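Local coordinates for Lmo0181 protein (Listeria monocytogenes serovar 1/2a, PDB 5F7V) that binds the cyclic glucan cycloalternan as the lipoprotein substrate-binding component of an ABC transport system, probably delivering it for uptake across the cell membrane, at residues 17-22 with 27-32; 50-55 with 73-78; 283-288 with 298-303. All coordinates share one frame; numbering follows the deposited sequence. Where two conformers were deposited one is given.

Interaction 1 (17-22 with 27-32). With GLC (alpha-D-glucopyranose), chain B.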
loop_
_atom_site.group_PDB
_atom_site.type_symbol
_atom_site.label_atom_id
_atom_site.label_comp_id
_atom_site.label_asym_id
_atom_site.label_seq_id
_atom_site.Cartn_x
_atom_site.Cartn_y
_atom_site.Cartn_z
ATOM N N TYR A 17 8.151 -19.013 5.778
ATOM C CA TYR A 17 7.809 -17.582 5.687
ATOM C C TYR A 17 6.930 -17.396 4.479
ATOM O O TYR A 17 7.343 -17.749 3.389
ATOM C CB TYR A 17 9.074 -16.714 5.608
ATOM C CG TYR A 17 8.776 -15.232 5.381
ATOM C CD1 TYR A 17 7.862 -14.565 6.195
ATOM C CD2 TYR A 17 9.399 -14.528 4.354
ATOM C CE1 TYR A 17 7.581 -13.235 6.001
ATOM C CE2 TYR A 17 9.143 -13.184 4.178
ATOM C CZ TYR A 17 8.226 -12.560 4.985
ATOM O OH TYR A 17 7.886 -11.226 4.798
ATOM N N TYR A 18 5.712 -16.917 4.703
ATOM C CA TYR A 18 4.704 -16.694 3.655
ATOM C C TYR A 18 4.660 -15.194 3.436
ATOM O O TYR A 18 4.619 -14.431 4.417
ATOM C CB TYR A 18 3.408 -17.247 4.190
ATOM C CG TYR A 18 2.284 -17.711 3.331
ATOM C CD1 TYR A 18 2.146 -19.023 2.901
ATOM C CD2 TYR A 18 1.264 -16.821 3.029
ATOM C CE1 TYR A 18 1.058 -19.423 2.151
ATOM C CE2 TYR A 18 0.169 -17.175 2.272
ATOM C CZ TYR A 18 0.058 -18.484 1.833
ATOM O OH TYR A 18 -1.087 -18.718 1.090
ATOM N N GLN A 19 4.742 -14.735 2.190
ATOM C CA GLN A 19 4.772 -13.276 1.938
ATOM C C GLN A 19 4.230 -12.909 0.564
ATOM O O GLN A 19 4.036 -13.774 -0.290
ATOM C CB GLN A 19 6.198 -12.758 2.144
ATOM C CG GLN A 19 7.186 -13.160 1.047
ATOM C CD GLN A 19 7.244 -12.135 -0.074
ATOM O OE1 GLN A 19 7.433 -10.945 0.173
ATOM N NE2 GLN A 19 7.121 -12.609 -1.304
ATOM N N PHE A 20 4.004 -11.617 0.386
ATOM C CA PHE A 20 3.516 -11.029 -0.852
ATOM C C PHE A 20 4.323 -9.883 -1.397
ATOM O O PHE A 20 4.260 -9.656 -2.583
ATOM C CB PHE A 20 2.058 -10.536 -0.726
ATOM C CG PHE A 20 1.892 -9.464 0.311
ATOM C CD1 PHE A 20 2.128 -8.118 0.016
ATOM C CD2 PHE A 20 1.552 -9.806 1.595
ATOM C CE1 PHE A 20 2.045 -7.176 1.039
ATOM C CE2 PHE A 20 1.428 -8.875 2.588
ATOM C CZ PHE A 20 1.686 -7.546 2.320
ATOM N N SER A 21 5.052 -9.128 -0.568
ATOM C CA SER A 21 5.510 -7.831 -1.068
ATOM C C SER A 21 6.742 -7.863 -1.963
ATOM O O SER A 21 6.949 -6.920 -2.702
ATOM C CB SER A 21 5.728 -6.870 0.101
ATOM O OG SER A 21 6.859 -7.191 0.895
ATOM N N ALA A 22 7.531 -8.932 -1.873
ATOM C CA ALA A 22 8.619 -9.161 -2.819
ATOM C C ALA A 22 8.063 -9.977 -4.002
ATOM O O ALA A 22 7.301 -10.964 -3.821
ATOM C CB ALA A 22 9.719 -10.015 -2.212
ATOM N N LYS A 27 14.744 -10.947 -6.158
ATOM C CA LYS A 27 16.140 -10.574 -5.942
ATOM C C LYS A 27 16.432 -10.117 -4.507
ATOM O O LYS A 27 17.246 -10.718 -3.797
ATOM C CB LYS A 27 16.562 -9.535 -6.991
ATOM C CG LYS A 27 17.912 -8.862 -6.810
ATOM C CD LYS A 27 18.209 -7.937 -7.984
ATOM C CE LYS A 27 19.623 -7.392 -7.908
ATOM N NZ LYS A 27 19.874 -6.667 -6.634
ATOM N N ALA A 28 15.766 -9.055 -4.080
ATOM C CA ALA A 28 16.051 -8.487 -2.776
ATOM C C ALA A 28 15.741 -9.474 -1.650
ATOM O O ALA A 28 16.563 -9.669 -0.739
ATOM C CB ALA A 28 15.243 -7.227 -2.570
ATOM N N LEU A 29 14.598 -10.140 -1.724
ATOM C CA LEU A 29 14.235 -11.022 -0.623
ATOM C C LEU A 29 15.193 -12.204 -0.554
ATOM O O LEU A 29 15.590 -12.607 0.545
ATOM C CB LEU A 29 12.796 -11.518 -0.755
ATOM C CG LEU A 29 12.314 -12.450 0.373
ATOM C CD1 LEU A 29 12.440 -11.914 1.784
ATOM C CD2 LEU A 29 10.881 -12.828 0.033
ATOM N N ASP A 30 15.554 -12.764 -1.694
ATOM C CA ASP A 30 16.519 -13.872 -1.702
ATOM C C ASP A 30 17.859 -13.472 -1.062
ATOM O O ASP A 30 18.430 -14.259 -0.291
ATOM C CB ASP A 30 16.738 -14.434 -3.100
ATOM C CG ASP A 30 15.500 -15.133 -3.702
ATOM O OD1 ASP A 30 14.521 -15.338 -2.966
ATOM O OD2 ASP A 30 15.498 -15.482 -4.907
ATOM N N GLU A 31 18.341 -12.270 -1.350
ATOM C CA GLU A 31 19.569 -11.786 -0.745
ATOM C C GLU A 31 19.407 -11.597 0.756
ATOM O O GLU A 31 20.304 -11.959 1.498
ATOM C CB GLU A 31 19.999 -10.479 -1.387
ATOM C CG GLU A 31 21.451 -10.183 -1.094
ATOM C CD GLU A 31 21.931 -8.886 -1.709
ATOM O OE1 GLU A 31 21.203 -8.280 -2.536
ATOM O OE2 GLU A 31 23.070 -8.528 -1.319
ATOM N N MET A 32 18.265 -11.086 1.214
ATOM C CA MET A 32 18.025 -11.003 2.650
ATOM C C MET A 32 18.035 -12.373 3.330
ATOM O O MET A 32 18.641 -12.522 4.383
ATOM C CB MET A 32 16.698 -10.323 2.913
ATOM C CG MET A 32 16.711 -8.859 2.521
ATOM S SD MET A 32 15.094 -8.156 2.849
ATOM C CE MET A 32 15.276 -6.522 2.161
HETATM C C1 GLC B . 0.512 -4.762 -5.013
HETATM C C2 GLC B . 0.300 -4.240 -3.605
HETATM C C3 GLC B . 1.616 -3.962 -2.896
HETATM C C4 GLC B . 2.446 -5.229 -2.919
HETATM C C5 GLC B . 2.683 -5.613 -4.385
HETATM C C6 GLC B . 3.575 -6.839 -4.533
HETATM O O2 GLC B . -0.494 -3.056 -3.670
HETATM O O3 GLC B . 1.375 -3.700 -1.516
HETATM O O4 GLC B . 3.668 -5.056 -2.195
HETATM O O5 GLC B . 1.412 -5.862 -4.990
HETATM O O6 GLC B . 2.831 -7.973 -4.087
#
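Leu-29, on the first turns of helix 27-39, reaches across to Gln-19, the last residue of strand 13-19, and to Ala-22 in the loop that follows, and almost all of the contact runs through this one side chain. Its CG stands anti to the backbone N (chi1 -180°), which carries the two methyls out from the helix. CD2 of Leu-29 lies 3.7 Å from CD of Gln-19 and also touches CB of Ala-22, while CB of Leu-29 sits 3.7 Å from CB of Ala-22. The other branch, Leu-29 CD1, comes up near the plane of the Tyr-17 ring, at its edge, 4.3 Å from Tyr-17 CE2.

Gln-19 meets the leucine from the opposite direction with a folded chain. Its CG is tucked between the backbone N and carbonyl carbon, and a second bend at chi2 (91°) turns the amide back over residues 21-22. There it forms two nearly straight bonds with Ala-22: the backbone N gives to Gln-19 OE1 at 2.9 Å, in the carbonyl plane and on a lone pair, and Gln-19 NE2 gives to Ala-22 O at 3.0 Å. NE2 is also bonded to Thr-49 OG1, so three hydrogen bonds fix the rotation of the amide.

On the sugar side of residues 20-22, the carbonyl O of Phe-20 accepts from O6 of the chain B glucose at 2.7 Å.

The chemistry is thus divided: the amide bonds within its own segment and beyond, leaving the join to the helix to van der Waals packing, with a leucine methyl against the amide group, while the chain leaving the strand is held in shape beside the glycan.

Interaction 2 (50-55 with 73-78). With GLC (alpha-D-glucopyranose), chain C; GLC (alpha-D-glucopyranose), chain B.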
loop_
_atom_site.group_PDB
_atom_site.type_symbol
_atom_site.label_atom_id
_atom_site.label_comp_id
_atom_site.label_asym_id
_atom_site.label_seq_id
_atom_site.Cartn_x
_atom_site.Cartn_y
_atom_site.Cartn_z
ATOM N N ILE A 50 2.924 -15.519 -2.602
ATOM C CA ILE A 50 1.595 -15.473 -3.215
ATOM C C ILE A 50 1.349 -14.063 -3.691
ATOM O O ILE A 50 1.659 -13.113 -2.949
ATOM C CB ILE A 50 0.469 -15.881 -2.235
ATOM C CG1 ILE A 50 0.853 -17.162 -1.474
ATOM C CG2 ILE A 50 -0.876 -15.976 -2.946
ATOM C CD1 ILE A 50 1.005 -18.345 -2.336
ATOM N N ALA A 51 0.762 -13.925 -4.865
ATOM C CA ALA A 51 0.366 -12.625 -5.405
ATOM C C ALA A 51 -0.540 -11.901 -4.418
ATOM O O ALA A 51 -1.359 -12.526 -3.772
ATOM C CB ALA A 51 -0.371 -12.809 -6.732
ATOM N N PHE A 52 -0.384 -10.584 -4.331
ATOM C CA PHE A 52 -1.131 -9.756 -3.374
ATOM C C PHE A 52 -2.633 -9.958 -3.485
ATOM O O PHE A 52 -3.313 -9.976 -2.470
ATOM C CB PHE A 52 -0.780 -8.260 -3.569
ATOM C CG PHE A 52 -1.449 -7.340 -2.595
ATOM C CD1 PHE A 52 -1.013 -7.244 -1.283
ATOM C CD2 PHE A 52 -2.510 -6.542 -3.001
ATOM C CE1 PHE A 52 -1.631 -6.363 -0.423
ATOM C CE2 PHE A 52 -3.133 -5.658 -2.133
ATOM C CZ PHE A 52 -2.689 -5.582 -0.836
ATOM N N ASN A 53 -3.138 -10.096 -4.706
ATOM C CA ASN A 53 -4.588 -10.190 -4.898
ATOM C C ASN A 53 -5.223 -11.428 -4.269
ATOM O O ASN A 53 -6.378 -11.375 -3.880
ATOM C CB ASN A 53 -4.948 -10.075 -6.381
ATOM C CG ASN A 53 -4.655 -11.342 -7.156
ATOM O OD1 ASN A 53 -3.615 -11.995 -6.949
ATOM N ND2 ASN A 53 -5.578 -11.720 -8.032
ATOM N N ASP A 54 -4.440 -12.499 -4.141
ATOM C CA ASP A 54 -4.870 -13.767 -3.538
ATOM C C ASP A 54 -4.251 -14.081 -2.182
ATOM O O ASP A 54 -4.629 -15.045 -1.509
ATOM C CB ASP A 54 -4.521 -14.903 -4.499
ATOM C CG ASP A 54 -5.314 -14.842 -5.792
ATOM O OD1 ASP A 54 -6.442 -14.287 -5.788
ATOM O OD2 ASP A 54 -4.839 -15.371 -6.832
ATOM N N TYR A 55 -3.314 -13.248 -1.728
ATOM C CA TYR A 55 -2.546 -13.596 -0.550
ATOM C C TYR A 55 -3.384 -13.794 0.709
ATOM O O TYR A 55 -3.162 -14.764 1.436
ATOM C CB TYR A 55 -1.519 -12.465 -0.311
ATOM C CG TYR A 55 -0.672 -12.662 0.934
ATOM C CD1 TYR A 55 0.482 -13.450 0.899
ATOM C CD2 TYR A 55 -1.084 -12.134 2.155
ATOM C CE1 TYR A 55 1.251 -13.654 2.039
ATOM C CE2 TYR A 55 -0.337 -12.350 3.300
ATOM C CZ TYR A 55 0.817 -13.104 3.238
ATOM O OH TYR A 55 1.603 -13.352 4.339
ATOM N N GLU A 73 3.752 -12.432 6.405
ATOM C CA GLU A 73 3.612 -11.003 6.157
ATOM C C GLU A 73 2.165 -10.567 6.327
ATOM O O GLU A 73 1.230 -11.265 5.939
ATOM C CB GLU A 73 4.087 -10.692 4.752
ATOM C CG GLU A 73 4.562 -9.279 4.598
ATOM C CD GLU A 73 5.179 -9.004 3.262
ATOM O OE1 GLU A 73 4.812 -9.665 2.266
ATOM O OE2 GLU A 73 6.028 -8.083 3.179
ATOM N N LEU A 74 1.994 -9.375 6.882
ATOM C CA LEU A 74 0.671 -8.710 7.003
ATOM C C LEU A 74 0.868 -7.277 6.645
ATOM O O LEU A 74 1.918 -6.725 6.834
ATOM C CB LEU A 74 0.093 -8.770 8.411
ATOM C CG LEU A 74 -0.256 -10.182 8.869
ATOM C CD1 LEU A 74 -0.601 -10.151 10.351
ATOM C CD2 LEU A 74 -1.361 -10.818 8.081
ATOM N N ASN A 75 -0.180 -6.705 6.065
ATOM C CA ASN A 75 -0.228 -5.266 5.833
ATOM C C ASN A 75 -0.953 -4.572 6.981
ATOM O O ASN A 75 -1.621 -5.184 7.811
ATOM C CB ASN A 75 -0.772 -4.935 4.426
ATOM C CG ASN A 75 -2.191 -5.365 4.199
ATOM O OD1 ASN A 75 -2.802 -5.969 5.039
ATOM N ND2 ASN A 75 -2.668 -5.073 3.020
ATOM N N TYR A 76 -0.829 -3.250 6.998
ATOM C CA TYR A 76 -1.430 -2.433 8.031
ATOM C C TYR A 76 -2.922 -2.697 8.079
ATOM O O TYR A 76 -3.482 -2.894 9.147
ATOM C CB TYR A 76 -1.132 -0.969 7.693
ATOM C CG TYR A 76 -1.263 0.071 8.802
ATOM C CD1 TYR A 76 -2.241 0.032 9.793
ATOM C CD2 TYR A 76 -0.411 1.156 8.808
ATOM C CE1 TYR A 76 -2.309 1.017 10.751
ATOM C CE2 TYR A 76 -0.448 2.133 9.784
ATOM C CZ TYR A 76 -1.427 2.058 10.748
ATOM O OH TYR A 76 -1.503 3.033 11.709
ATOM N N GLU A 77 -3.551 -2.740 6.911
ATOM C CA GLU A 77 -5.009 -2.743 6.942
ATOM C C GLU A 77 -5.593 -4.124 7.197
ATOM O O GLU A 77 -6.777 -4.171 7.491
ATOM C CB GLU A 77 -5.582 -2.046 5.705
ATOM C CG GLU A 77 -5.186 -2.613 4.350
ATOM C CD GLU A 77 -3.871 -2.100 3.755
ATOM O OE1 GLU A 77 -2.876 -1.908 4.490
ATOM O OE2 GLU A 77 -3.803 -1.917 2.516
ATOM N N THR A 78 -4.833 -5.221 7.126
ATOM C CA THR A 78 -5.377 -6.543 7.510
ATOM C C THR A 78 -4.934 -6.960 8.891
ATOM O O THR A 78 -5.450 -7.915 9.465
ATOM C CB THR A 78 -4.969 -7.621 6.491
ATOM O OG1 THR A 78 -5.222 -7.136 5.173
ATOM C CG2 THR A 78 -5.733 -8.911 6.635
HETATM C C1 GLC C . 1.507 -2.355 -1.102
HETATM C C2 GLC C . 2.061 -2.319 0.305
HETATM C C3 GLC C . 1.026 -2.835 1.288
HETATM C C4 GLC C . -0.302 -2.110 1.101
HETATM C C5 GLC C . -0.769 -2.236 -0.343
HETATM C C6 GLC C . -2.029 -1.430 -0.632
HETATM O O2 GLC C . 3.256 -3.106 0.348
HETATM O O3 GLC C . 1.519 -2.583 2.601
HETATM O O4 GLC C . -1.273 -2.766 1.922
HETATM O O5 GLC C . 0.253 -1.694 -1.210
HETATM O O6 GLC C . -2.193 -1.524 -2.065
HETATM C C1 GLC B . 0.512 -4.762 -5.013
HETATM C C2 GLC B . 0.300 -4.240 -3.605
HETATM C C3 GLC B . 1.616 -3.962 -2.896
HETATM C C4 GLC B . 2.446 -5.229 -2.919
HETATM C C5 GLC B . 2.683 -5.613 -4.385
HETATM C C6 GLC B . 3.575 -6.839 -4.533
HETATM O O2 GLC B . -0.494 -3.056 -3.670
HETATM O O3 GLC B . 1.375 -3.700 -1.516
HETATM O O4 GLC B . 3.668 -5.056 -2.195
HETATM O O5 GLC B . 1.412 -5.862 -4.990
HETATM O O6 GLC B . 2.831 -7.973 -4.087
#
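Tyr-55 and Phe-52, one turn apart at the start of helix 52-64, meet the end of strand 71-75 in different ways. The Tyr-55 hydroxyl donates to the backbone O of Glu-73 at 2.7 Å, on a lone pair and in the carbonyl plane. That oxygen lies near the plane of the tyrosine ring, at its edge, and CG anti to the backbone N (chi1 178°) carries the ring toward the strand. The carboxylate of Glu-73 is engaged elsewhere, with Ser-21 OG and the backbone N of Phe-20.

Phe-52 turns an edge to Asn-75 and a face to the chain B glucose. ND2 of Asn-75 lies in the plane of the ring, 3.8 Å from CE1 of Phe-52; the two side chains cross at about a right angle, with ring and amide planes 72° apart. C2 of the chain B glucose sits over one face, offset toward the rim, 3.7 Å from CG of Phe-52. C5 of the chain C glucose comes in obliquely, 3.9 Å from CZ of Phe-52.

The Asn-75 amide works at both ends. ND2 donates to O4 of the chain C glucose at 2.9 Å, and OD1 accepts from Thr-78 OG1 at 2.7 Å and, weakly, from Thr-78 N, making Asn-75 the N-cap of helix 76-85. In the conformer described here, the same sugar O4 donates to Glu-77 OE2 at 2.7 Å.

An aromatic ring against one glucose, with an amide and a carboxylate holding a hydroxyl of the next, is characteristic of a carbohydrate-binding site, here the glycan pocket of a periplasmic-binding-protein fold.

Interaction 3 (283-288 with 298-303). With GLC (alpha-D-glucopyranose), chain C.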
loop_
_atom_site.group_PDB
_atom_site.type_symbol
_atom_site.label_atom_id
_atom_site.label_comp_id
_atom_site.label_asym_id
_atom_site.label_seq_id
_atom_site.Cartn_x
_atom_site.Cartn_y
_atom_site.Cartn_z
ATOM N N ASN A 283 4.181 -2.906 6.013
ATOM C CA ASN A 283 4.133 -4.362 6.141
ATOM C C ASN A 283 4.885 -4.812 7.364
ATOM O O ASN A 283 5.896 -4.201 7.711
ATOM C CB ASN A 283 4.749 -4.979 4.897
ATOM C CG ASN A 283 3.940 -4.615 3.654
ATOM O OD1 ASN A 283 2.728 -4.715 3.668
ATOM N ND2 ASN A 283 4.618 -4.222 2.572
ATOM N N GLY A 284 4.398 -5.878 7.967
ATOM C CA GLY A 284 4.965 -6.446 9.184
ATOM C C GLY A 284 5.018 -7.939 9.057
ATOM O O GLY A 284 4.321 -8.528 8.227
ATOM N N ILE A 285 5.832 -8.562 9.885
ATOM C CA ILE A 285 5.923 -10.021 9.935
ATOM C C ILE A 285 5.450 -10.453 11.302
ATOM O O ILE A 285 5.925 -9.992 12.334
ATOM C CB ILE A 285 7.337 -10.500 9.626
ATOM C CG1 ILE A 285 7.736 -10.058 8.227
ATOM C CG2 ILE A 285 7.431 -11.988 9.824
ATOM C CD1 ILE A 285 9.178 -10.347 7.870
ATOM N N GLY A 286 4.462 -11.340 11.258
ATOM C CA GLY A 286 3.876 -11.984 12.412
ATOM C C GLY A 286 4.381 -13.401 12.575
ATOM O O GLY A 286 4.867 -13.994 11.629
ATOM N N VAL A 287 4.277 -13.914 13.786
ATOM C CA VAL A 287 4.683 -15.288 14.109
ATOM C C VAL A 287 3.411 -16.041 14.471
ATOM O O VAL A 287 2.577 -15.550 15.241
ATOM C CB VAL A 287 5.685 -15.307 15.270
ATOM C CG1 VAL A 287 6.053 -16.727 15.679
ATOM C CG2 VAL A 287 6.926 -14.542 14.857
ATOM N N SER A 288 3.206 -17.213 13.882
ATOM C CA SER A 288 2.019 -17.995 14.215
ATOM C C SER A 288 1.969 -18.357 15.698
ATOM O O SER A 288 2.925 -18.852 16.280
ATOM C CB SER A 288 1.971 -19.287 13.401
ATOM O OG SER A 288 0.943 -20.127 13.877
ATOM N N PHE A 298 10.804 -15.459 15.152
ATOM C CA PHE A 298 11.061 -14.144 15.667
ATOM C C PHE A 298 12.402 -13.591 15.239
ATOM O O PHE A 298 12.514 -12.414 14.881
ATOM C CB PHE A 298 10.934 -14.099 17.196
ATOM C CG PHE A 298 11.264 -12.742 17.726
ATOM C CD1 PHE A 298 10.346 -11.705 17.595
ATOM C CD2 PHE A 298 12.517 -12.464 18.226
ATOM C CE1 PHE A 298 10.683 -10.422 18.005
ATOM C CE2 PHE A 298 12.830 -11.193 18.652
ATOM C CZ PHE A 298 11.902 -10.166 18.561
ATOM N N LYS A 299 13.431 -14.437 15.237
ATOM C CA LYS A 299 14.750 -13.943 14.820
ATOM C C LYS A 299 14.702 -13.490 13.359
ATOM O O LYS A 299 15.299 -12.479 12.981
ATOM C CB LYS A 299 15.818 -15.000 14.985
ATOM C CG LYS A 299 16.245 -15.188 16.423
ATOM C CD LYS A 299 17.264 -16.311 16.452
ATOM C CE LYS A 299 17.701 -16.636 17.833
ATOM N NZ LYS A 299 18.269 -15.445 18.489
ATOM N N PHE A 300 14.005 -14.237 12.519
ATOM C CA PHE A 300 13.856 -13.825 11.133
ATOM C C PHE A 300 13.028 -12.531 11.041
ATOM O O PHE A 300 13.420 -11.603 10.301
ATOM C CB PHE A 300 13.189 -14.938 10.326
ATOM C CG PHE A 300 12.986 -14.552 8.883
ATOM C CD1 PHE A 300 14.091 -14.376 8.067
ATOM C CD2 PHE A 300 11.718 -14.254 8.383
ATOM C CE1 PHE A 300 13.925 -13.978 6.743
ATOM C CE2 PHE A 300 11.557 -13.887 7.076
ATOM C CZ PHE A 300 12.651 -13.734 6.259
ATOM N N ALA A 301 11.907 -12.421 11.761
ATOM C CA ALA A 301 11.132 -11.191 11.769
ATOM C C ALA A 301 11.930 -9.992 12.218
ATOM O O ALA A 301 11.816 -8.893 11.649
ATOM C CB ALA A 301 9.864 -11.353 12.619
ATOM N N SER A 302 12.725 -10.182 13.270
ATOM C CA SER A 302 13.556 -9.125 13.815
ATOM C C SER A 302 14.624 -8.703 12.810
ATOM O O SER A 302 14.880 -7.513 12.624
ATOM C CB SER A 302 14.161 -9.568 15.150
ATOM O OG SER A 302 14.939 -8.494 15.676
ATOM N N PHE A 303 15.276 -9.669 12.171
ATOM C CA PHE A 303 16.241 -9.399 11.104
ATOM C C PHE A 303 15.619 -8.541 10.000
ATOM O O PHE A 303 16.158 -7.525 9.564
ATOM C CB PHE A 303 16.781 -10.743 10.540
ATOM C CG PHE A 303 17.653 -10.610 9.324
ATOM C CD1 PHE A 303 17.093 -10.594 8.053
ATOM C CD2 PHE A 303 19.035 -10.520 9.443
ATOM C CE1 PHE A 303 17.905 -10.467 6.926
ATOM C CE2 PHE A 303 19.828 -10.410 8.298
ATOM C CZ PHE A 303 19.260 -10.390 7.044
HETATM C C1 GLC C . 1.507 -2.355 -1.102
HETATM C C2 GLC C . 2.061 -2.319 0.305
HETATM C C3 GLC C . 1.026 -2.835 1.288
HETATM C C4 GLC C . -0.302 -2.110 1.101
HETATM C C5 GLC C . -0.769 -2.236 -0.343
HETATM C C6 GLC C . -2.029 -1.430 -0.632
HETATM O O2 GLC C . 3.256 -3.106 0.348
HETATM O O3 GLC C . 1.519 -2.583 2.601
HETATM O O4 GLC C . -1.273 -2.766 1.922
HETATM O O5 GLC C . 0.253 -1.694 -1.210
HETATM O O6 GLC C . -2.193 -1.524 -2.065
#
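Ile-285 projects from strand 278-287 onto Ala-301 of helix 294-306, and its side chain carries the centre of the contact. CB of Ile-285 already lies 4.0 Å from CB of Ala-301. From there the chain forks: CG2, anti to the backbone N, leans on the same alanine methyl at 3.8 Å, while CG1 takes the position anti to the carbonyl carbon (chi1 -61°) and leads away from Ala-301 toward Phe-300. At the tip, Ile-285 CD1 approaches the Phe-300 ring obliquely, 4.3 Å from Phe-300 CE2, and the Tyr-17 hydroxyl also packs on it; the Phe-300 ring meets Tyr-17 and Phe-36 edge-to-face. Two residues along the strand, CG2 of Val-287 rests 4.0 Å from the backbone N of Phe-298.

No hydrogen bond joins the two segments. At the far end of the strand segment, Asn-283 turns to the glycan instead: OD1 accepts from O3 of the chain C glucose at 2.7 Å, and ND2 donates to O2 at 2.8 Å.

Strand segment 283-287 and helix segment 298-303 run almost antiparallel, 170° between their directions, with axes 8.5 Å apart at closest approach. This is the apolar packing of a helix on a central sheet typical of an alpha/beta lobe in solute-binding proteins.

Overall arrangement
All three contacts are buried and reach one mixed sheet, in which strand 71-75 lies between strands 13-19 and 278-287. Interactions 1 and 3 join helices to that sheet mainly through apolar side chains, and they meet where the Tyr-17 ring packs against Phe-300 and its hydroxyl against Ile-285. Interaction 2, nearer the centre of the chain, is more polar: a tyrosine hydroxyl and sugar-binding groups replace methyl packing. Glu-73 links it to interaction 1, and a backbone bond from Leu-74 to Gly-284 links it to interaction 3. At least one segment of each interaction also reaches the glycan, interactions 1 and 2 sharing the chain B glucose and interactions 2 and 3 the chain C glucose.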